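Local coordinates for protein carbonic anhydrase (Porphyridium purpureum, PDB 1DDZ) that probably catalyses the reversible hydration of carbon dioxide to hydrogencarbonate and a proton, using zinc ions bound in two homologous halves of one chain, at residues 89-94 / 329-334; 93-98 / 347-352. All blocks are in the same frame, centred on the assembly; numbering follows the deposited sequence.

Contact 1 (89-94 / 329-334); sequences AGEVFV and ADSRVP. With ZN (zinc ion), chain D.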
loop_
_atom_site.group_PDB
_atom_site.type_symbol
_atom_site.label_atom_id
_atom_site.label_comp_id
_atom_site.label_asym_id
_atom_site.label_seq_id
_atom_site.Cartn_x
_atom_site.Cartn_y
_atom_site.Cartn_z
ATOM N N ALA A 89 26.353 1.521 15.493
ATOM C CA ALA A 89 25.295 0.765 14.849
ATOM C C ALA A 89 24.120 0.747 15.835
ATOM O O ALA A 89 24.317 0.876 17.049
ATOM C CB ALA A 89 25.785 -0.639 14.571
ATOM N N GLY A 90 22.896 0.699 15.329
ATOM C CA GLY A 90 21.759 0.685 16.222
ATOM C C GLY A 90 21.391 2.051 16.747
ATOM O O GLY A 90 20.331 2.241 17.342
ATOM N N GLU A 91 22.260 3.030 16.573
ATOM C CA GLU A 91 21.883 4.351 17.040
ATOM C C GLU A 91 21.024 5.075 16.004
ATOM O O GLU A 91 20.508 6.163 16.247
ATOM C CB GLU A 91 23.088 5.169 17.463
ATOM C CG GLU A 91 22.927 5.683 18.874
ATOM C CD GLU A 91 24.130 5.395 19.736
ATOM O OE1 GLU A 91 24.847 6.354 20.054
ATOM O OE2 GLU A 91 24.358 4.220 20.092
ATOM N N VAL A 92 20.823 4.429 14.863
ATOM C CA VAL A 92 19.988 4.977 13.811
ATOM C C VAL A 92 18.952 3.931 13.413
ATOM O O VAL A 92 19.309 2.822 13.079
ATOM C CB VAL A 92 20.805 5.333 12.570
ATOM C CG1 VAL A 92 19.904 6.013 11.529
ATOM C CG2 VAL A 92 21.950 6.260 12.952
ATOM N N PHE A 93 17.673 4.297 13.482
ATOM C CA PHE A 93 16.557 3.422 13.100
ATOM C C PHE A 93 16.435 3.566 11.572
ATOM O O PHE A 93 16.138 4.649 11.075
ATOM C CB PHE A 93 15.295 3.923 13.779
ATOM C CG PHE A 93 14.204 2.914 13.856
ATOM C CD1 PHE A 93 14.377 1.741 14.579
ATOM C CD2 PHE A 93 12.977 3.151 13.234
ATOM C CE1 PHE A 93 13.346 0.830 14.676
ATOM C CE2 PHE A 93 11.944 2.234 13.334
ATOM C CZ PHE A 93 12.128 1.079 14.053
ATOM N N VAL A 94 16.618 2.476 10.838
ATOM C CA VAL A 94 16.640 2.525 9.379
ATOM C C VAL A 94 15.501 1.889 8.600
ATOM O O VAL A 94 15.055 0.784 8.907
ATOM C CB VAL A 94 17.954 1.891 8.842
ATOM C CG1 VAL A 94 18.031 2.011 7.352
ATOM C CG2 VAL A 94 19.176 2.537 9.476
ATOM N N ALA A 329 13.954 -2.726 10.888
ATOM C CA ALA A 329 14.361 -1.337 11.038
ATOM C C ALA A 329 15.195 -1.075 12.297
ATOM O O ALA A 329 15.857 -0.058 12.389
ATOM C CB ALA A 329 13.178 -0.420 10.945
ATOM N N ASP A 330 15.120 -1.978 13.273
ATOM C CA ASP A 330 15.903 -1.871 14.503
ATOM C C ASP A 330 17.410 -1.848 14.146
ATOM O O ASP A 330 18.199 -1.089 14.730
ATOM C CB ASP A 330 15.590 -2.998 15.472
ATOM C CG ASP A 330 14.185 -2.873 16.066
ATOM O OD1 ASP A 330 13.772 -1.733 16.394
ATOM O OD2 ASP A 330 13.482 -3.879 16.174
ATOM N N SER A 331 17.803 -2.770 13.260
ATOM C CA SER A 331 19.163 -2.854 12.741
ATOM C C SER A 331 20.366 -2.558 13.633
ATOM O O SER A 331 21.067 -1.572 13.430
ATOM C CB SER A 331 19.272 -1.989 11.453
ATOM O OG SER A 331 18.286 -0.945 11.415
ATOM N N ARG A 332 20.679 -3.415 14.594
ATOM C CA ARG A 332 21.849 -3.080 15.385
ATOM C C ARG A 332 23.167 -3.462 14.692
ATOM O O ARG A 332 24.251 -3.244 15.233
ATOM C CB ARG A 332 21.759 -3.581 16.830
ATOM C CG ARG A 332 22.719 -2.827 17.758
ATOM C CD ARG A 332 22.246 -2.824 19.188
ATOM N NE ARG A 332 21.168 -1.850 19.435
ATOM C CZ ARG A 332 21.353 -0.582 19.868
ATOM N NH1 ARG A 332 22.577 -0.097 20.078
ATOM N NH2 ARG A 332 20.313 0.164 20.248
ATOM N N VAL A 333 23.111 -4.063 13.495
ATOM C CA VAL A 333 24.332 -4.367 12.722
ATOM C C VAL A 333 24.056 -4.251 11.222
ATOM O O VAL A 333 23.033 -4.743 10.749
ATOM C CB VAL A 333 24.907 -5.787 12.933
ATOM C CG1 VAL A 333 26.283 -5.866 12.331
ATOM C CG2 VAL A 333 24.941 -6.126 14.434
ATOM N N PRO A 334 24.914 -3.529 10.483
ATOM C CA PRO A 334 24.690 -3.399 9.037
ATOM C C PRO A 334 24.759 -4.779 8.381
ATOM O O PRO A 334 25.604 -5.605 8.742
ATOM C CB PRO A 334 25.827 -2.495 8.586
ATOM C CG PRO A 334 25.977 -1.566 9.744
ATOM C CD PRO A 334 25.935 -2.541 10.922
HETATM ZN ZN ZN D . 13.412 -5.464 15.283
HETATM O O HOH W 1 17.904 1.047 16.228
#
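Val94 N donates to Ala329 O (3.1 Å), tying strand 92-97 to the loop that follows strand 323-328. The same oxygen takes a second bond, from Ser331 OG at 2.8 Å, whose hydroxyl stands well above the plane of the carbonyl; two donors thus grip one carbonyl, which is likely to steady the loop here. A water bridges the segments farther along, donating both to Gly90 O and to Asp330 O.

The aromatic contact centres on Phe93. A chi1 of -161°, which puts CG beside the carbonyl carbon, brings the Phe93 ring to the loop, and Ala329 CB sits over one face in a CH-pi contact, 3.9 Å from the centroid. At the ring edge, CE1 meets Asp330 OD1 at 3.1 Å in the ring plane, while the other carboxylate oxygen, OD2, binds zinc at 1.8 Å.

Arg332 bends at chi3 (-78°) and lays its guanidinium over Gly90, whose CA lies 3.9 Å above the centre of the group. A side chain at Gly90 would run into this guanidinium, and the backbone angles there also call for glycine. Cutting Arg332 back to an alanine would remove the cover over Gly90 CA and would probably leave Gln65 O without its weak bond from NH2.

Cys328, His384 and Cys387 complete the zinc site with Asp330. This Cys2-Asp-His coordination is the closed form known in beta-carbonic anhydrases; here a phenylalanine from the other homologous half borders its aspartate.

Contact 2 (93-98 / 347-352); sequences FVHRNI and FVHRNI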
loop_
_atom_site.group_PDB
_atom_site.type_symbol
_atom_site.label_atom_id
_atom_site.label_comp_id
_atom_site.label_asym_id
_atom_site.label_seq_id
_atom_site.Cartn_x
_atom_site.Cartn_y
_atom_site.Cartn_z
ATOM N N PHE A 93 17.673 4.297 13.482
ATOM C CA PHE A 93 16.557 3.422 13.100
ATOM C C PHE A 93 16.435 3.566 11.572
ATOM O O PHE A 93 16.138 4.649 11.075
ATOM C CB PHE A 93 15.295 3.923 13.779
ATOM C CG PHE A 93 14.204 2.914 13.856
ATOM C CD1 PHE A 93 14.377 1.741 14.579
ATOM C CD2 PHE A 93 12.977 3.151 13.234
ATOM C CE1 PHE A 93 13.346 0.830 14.676
ATOM C CE2 PHE A 93 11.944 2.234 13.334
ATOM C CZ PHE A 93 12.128 1.079 14.053
ATOM N N VAL A 94 16.618 2.476 10.838
ATOM C CA VAL A 94 16.640 2.525 9.379
ATOM C C VAL A 94 15.501 1.889 8.600
ATOM O O VAL A 94 15.055 0.784 8.907
ATOM C CB VAL A 94 17.954 1.891 8.842
ATOM C CG1 VAL A 94 18.031 2.011 7.352
ATOM C CG2 VAL A 94 19.176 2.537 9.476
ATOM N N HIS A 95 15.041 2.607 7.578
ATOM C CA HIS A 95 14.010 2.108 6.673
ATOM C C HIS A 95 14.668 2.252 5.300
ATOM O O HIS A 95 15.337 3.257 5.032
ATOM C CB HIS A 95 12.741 2.960 6.741
ATOM C CG HIS A 95 11.654 2.524 5.802
ATOM N ND1 HIS A 95 11.303 1.201 5.624
ATOM C CD2 HIS A 95 10.801 3.241 5.027
ATOM C CE1 HIS A 95 10.279 1.125 4.791
ATOM N NE2 HIS A 95 9.956 2.349 4.415
ATOM N N ARG A 96 14.587 1.208 4.484
ATOM C CA ARG A 96 15.159 1.252 3.143
ATOM C C ARG A 96 14.204 0.670 2.140
ATOM O O ARG A 96 13.595 -0.382 2.379
ATOM C CB ARG A 96 16.477 0.499 3.058
ATOM C CG ARG A 96 17.556 1.133 3.845
ATOM C CD ARG A 96 18.867 0.538 3.505
ATOM N NE ARG A 96 19.913 1.138 4.321
ATOM C CZ ARG A 96 20.433 2.349 4.135
ATOM N NH1 ARG A 96 20.020 3.114 3.137
ATOM N NH2 ARG A 96 21.329 2.815 4.995
ATOM N N ASN A 97 14.059 1.376 1.026
ATOM C CA ASN A 97 13.187 0.942 -0.049
ATOM C C ASN A 97 13.772 1.466 -1.350
ATOM O O ASN A 97 14.854 2.063 -1.342
ATOM C CB ASN A 97 11.750 1.432 0.181
ATOM C CG ASN A 97 11.620 2.940 0.083
ATOM O OD1 ASN A 97 12.473 3.608 -0.510
ATOM N ND2 ASN A 97 10.568 3.482 0.670
ATOM N N ILE A 98 13.104 1.190 -2.465
ATOM C CA ILE A 98 13.576 1.643 -3.769
ATOM C C ILE A 98 13.445 3.161 -3.887
ATOM O O ILE A 98 12.338 3.714 -3.801
ATOM C CB ILE A 98 12.789 0.961 -4.936
ATOM C CG1 ILE A 98 13.084 -0.545 -4.978
ATOM C CG2 ILE A 98 13.151 1.621 -6.290
ATOM C CD1 ILE A 98 14.536 -0.877 -5.273
ATOM N N PHE A 347 22.090 -5.612 -1.217
ATOM C CA PHE A 347 20.920 -4.776 -1.488
ATOM C C PHE A 347 20.074 -4.972 -0.241
ATOM O O PHE A 347 19.783 -6.107 0.111
ATOM C CB PHE A 347 20.208 -5.354 -2.719
ATOM C CG PHE A 347 19.318 -4.385 -3.440
ATOM C CD1 PHE A 347 19.849 -3.270 -4.075
ATOM C CD2 PHE A 347 17.938 -4.609 -3.507
ATOM C CE1 PHE A 347 19.013 -2.390 -4.774
ATOM C CE2 PHE A 347 17.091 -3.735 -4.204
ATOM C CZ PHE A 347 17.633 -2.622 -4.838
ATOM N N VAL A 348 19.621 -3.899 0.400
ATOM C CA VAL A 348 18.876 -4.011 1.651
ATOM C C VAL A 348 17.487 -3.400 1.748
ATOM O O VAL A 348 17.254 -2.269 1.323
ATOM C CB VAL A 348 19.706 -3.414 2.826
ATOM C CG1 VAL A 348 18.979 -3.593 4.152
ATOM C CG2 VAL A 348 21.062 -4.054 2.912
ATOM N N HIS A 349 16.574 -4.141 2.377
ATOM C CA HIS A 349 15.213 -3.672 2.607
ATOM C C HIS A 349 14.997 -3.798 4.119
ATOM O O HIS A 349 15.330 -4.813 4.704
ATOM C CB HIS A 349 14.196 -4.535 1.849
ATOM C CG HIS A 349 12.766 -4.132 2.073
ATOM N ND1 HIS A 349 12.351 -2.815 2.076
ATOM C CD2 HIS A 349 11.658 -4.872 2.311
ATOM C CE1 HIS A 349 11.054 -2.766 2.313
ATOM N NE2 HIS A 349 10.608 -4.001 2.460
ATOM N N ARG A 350 14.517 -2.744 4.761
ATOM C CA ARG A 350 14.263 -2.787 6.189
ATOM C C ARG A 350 12.948 -2.187 6.519
ATOM O O ARG A 350 12.612 -1.101 6.038
ATOM C CB ARG A 350 15.310 -2.021 6.969
ATOM C CG ARG A 350 16.622 -2.688 7.004
ATOM C CD ARG A 350 17.546 -1.994 7.952
ATOM N NE ARG A 350 18.843 -2.654 7.936
ATOM C CZ ARG A 350 19.085 -3.841 8.489
ATOM N NH1 ARG A 350 18.115 -4.497 9.118
ATOM N NH2 ARG A 350 20.289 -4.379 8.384
ATOM N N ASN A 351 12.201 -2.890 7.361
ATOM C CA ASN A 351 10.909 -2.426 7.821
ATOM C C ASN A 351 10.731 -2.942 9.262
ATOM O O ASN A 351 11.628 -3.568 9.814
ATOM C CB ASN A 351 9.768 -2.875 6.882
ATOM C CG ASN A 351 9.609 -4.384 6.821
ATOM O OD1 ASN A 351 9.951 -5.099 7.762
ATOM N ND2 ASN A 351 9.096 -4.874 5.719
ATOM N N ILE A 352 9.608 -2.621 9.880
ATOM C CA ILE A 352 9.343 -3.037 11.239
ATOM C C ILE A 352 9.064 -4.510 11.302
ATOM O O ILE A 352 8.050 -4.977 10.755
ATOM C CB ILE A 352 8.119 -2.301 11.846
ATOM C CG1 ILE A 352 8.441 -0.830 12.020
ATOM C CG2 ILE A 352 7.801 -2.856 13.244
ATOM C CD1 ILE A 352 9.693 -0.597 12.825
#
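Strands 93-97 and 347-351 approach to 4.7 Å between axes, their N-to-C directions 122° apart; at this steep crossing the pairing is limited to one antiparallel hydrogen-bonded pair, Arg96 with Arg350, its two N-H...O bonds both weak. Stronger bonds come from the histidines. His95 ND1 donates to Arg350 O and His349 ND1 to Arg96 O, each at 2.7 Å, with the acceptor close to the imidazole plane and the donor nearly in line with C=O. In both, chi1 (178°) and chi2 (near 44°) together bring ND1 back to the opposing strand, although the CB of either histidine sets off away from it overall. Each of the two carbonyls therefore receives a histidine N-H as well as a weak backbone N-H.

The arginines, extended from CG to NE, pass obliquely across a valine of the other strand. Arg350 CD passes 4.0 Å from Val94 CB, and Arg96 CD packs likewise against Val348 CB. Their ends reach the last residues of the neighbouring strands: Arg96 NH1 bonds to the carbonyl of the zinc ligand Cys74, Arg350 NH1 weakly to that of Cys328.

Apolar side chains close both ends. Ile352 CD1 meets the edge of the Phe93 ring at CZ (3.2 Å), and Ile98 CD1 meets Phe347 CZ at 3.6 Å; each pair crosses at about a right angle. Phe347 also touches the zinc ligand Asp76.

Since ND1 is the donor on both imidazoles, each histidine carries a proton there, and the two buried rings probably hold the crossing more firmly than the long, weak backbone bonds.

Overall arrangement
Contacts 1 and 2 lie 10 Å apart between centres and share Phe93 and Val94 of strand 92-97. Along the chain, 89-94 overlaps 93-98 at these two residues; well over 200 residues later the loop 329-334 precedes strand 346-351. Each of these strands is outermost, within the chain, in the five-stranded sheet of its own half, so contact 2 joins the two sheets at their edges near the centre of the chain, while contact 1 carries strand 92-97 on to the loop bearing a zinc ligand. Ala329 N probably bonds to Asn351 O, linking the contacts directly. The homologous halves thus meet within one chain, consistent with a pairing like that of two subunits in dimeric beta-carbonic anhydrases.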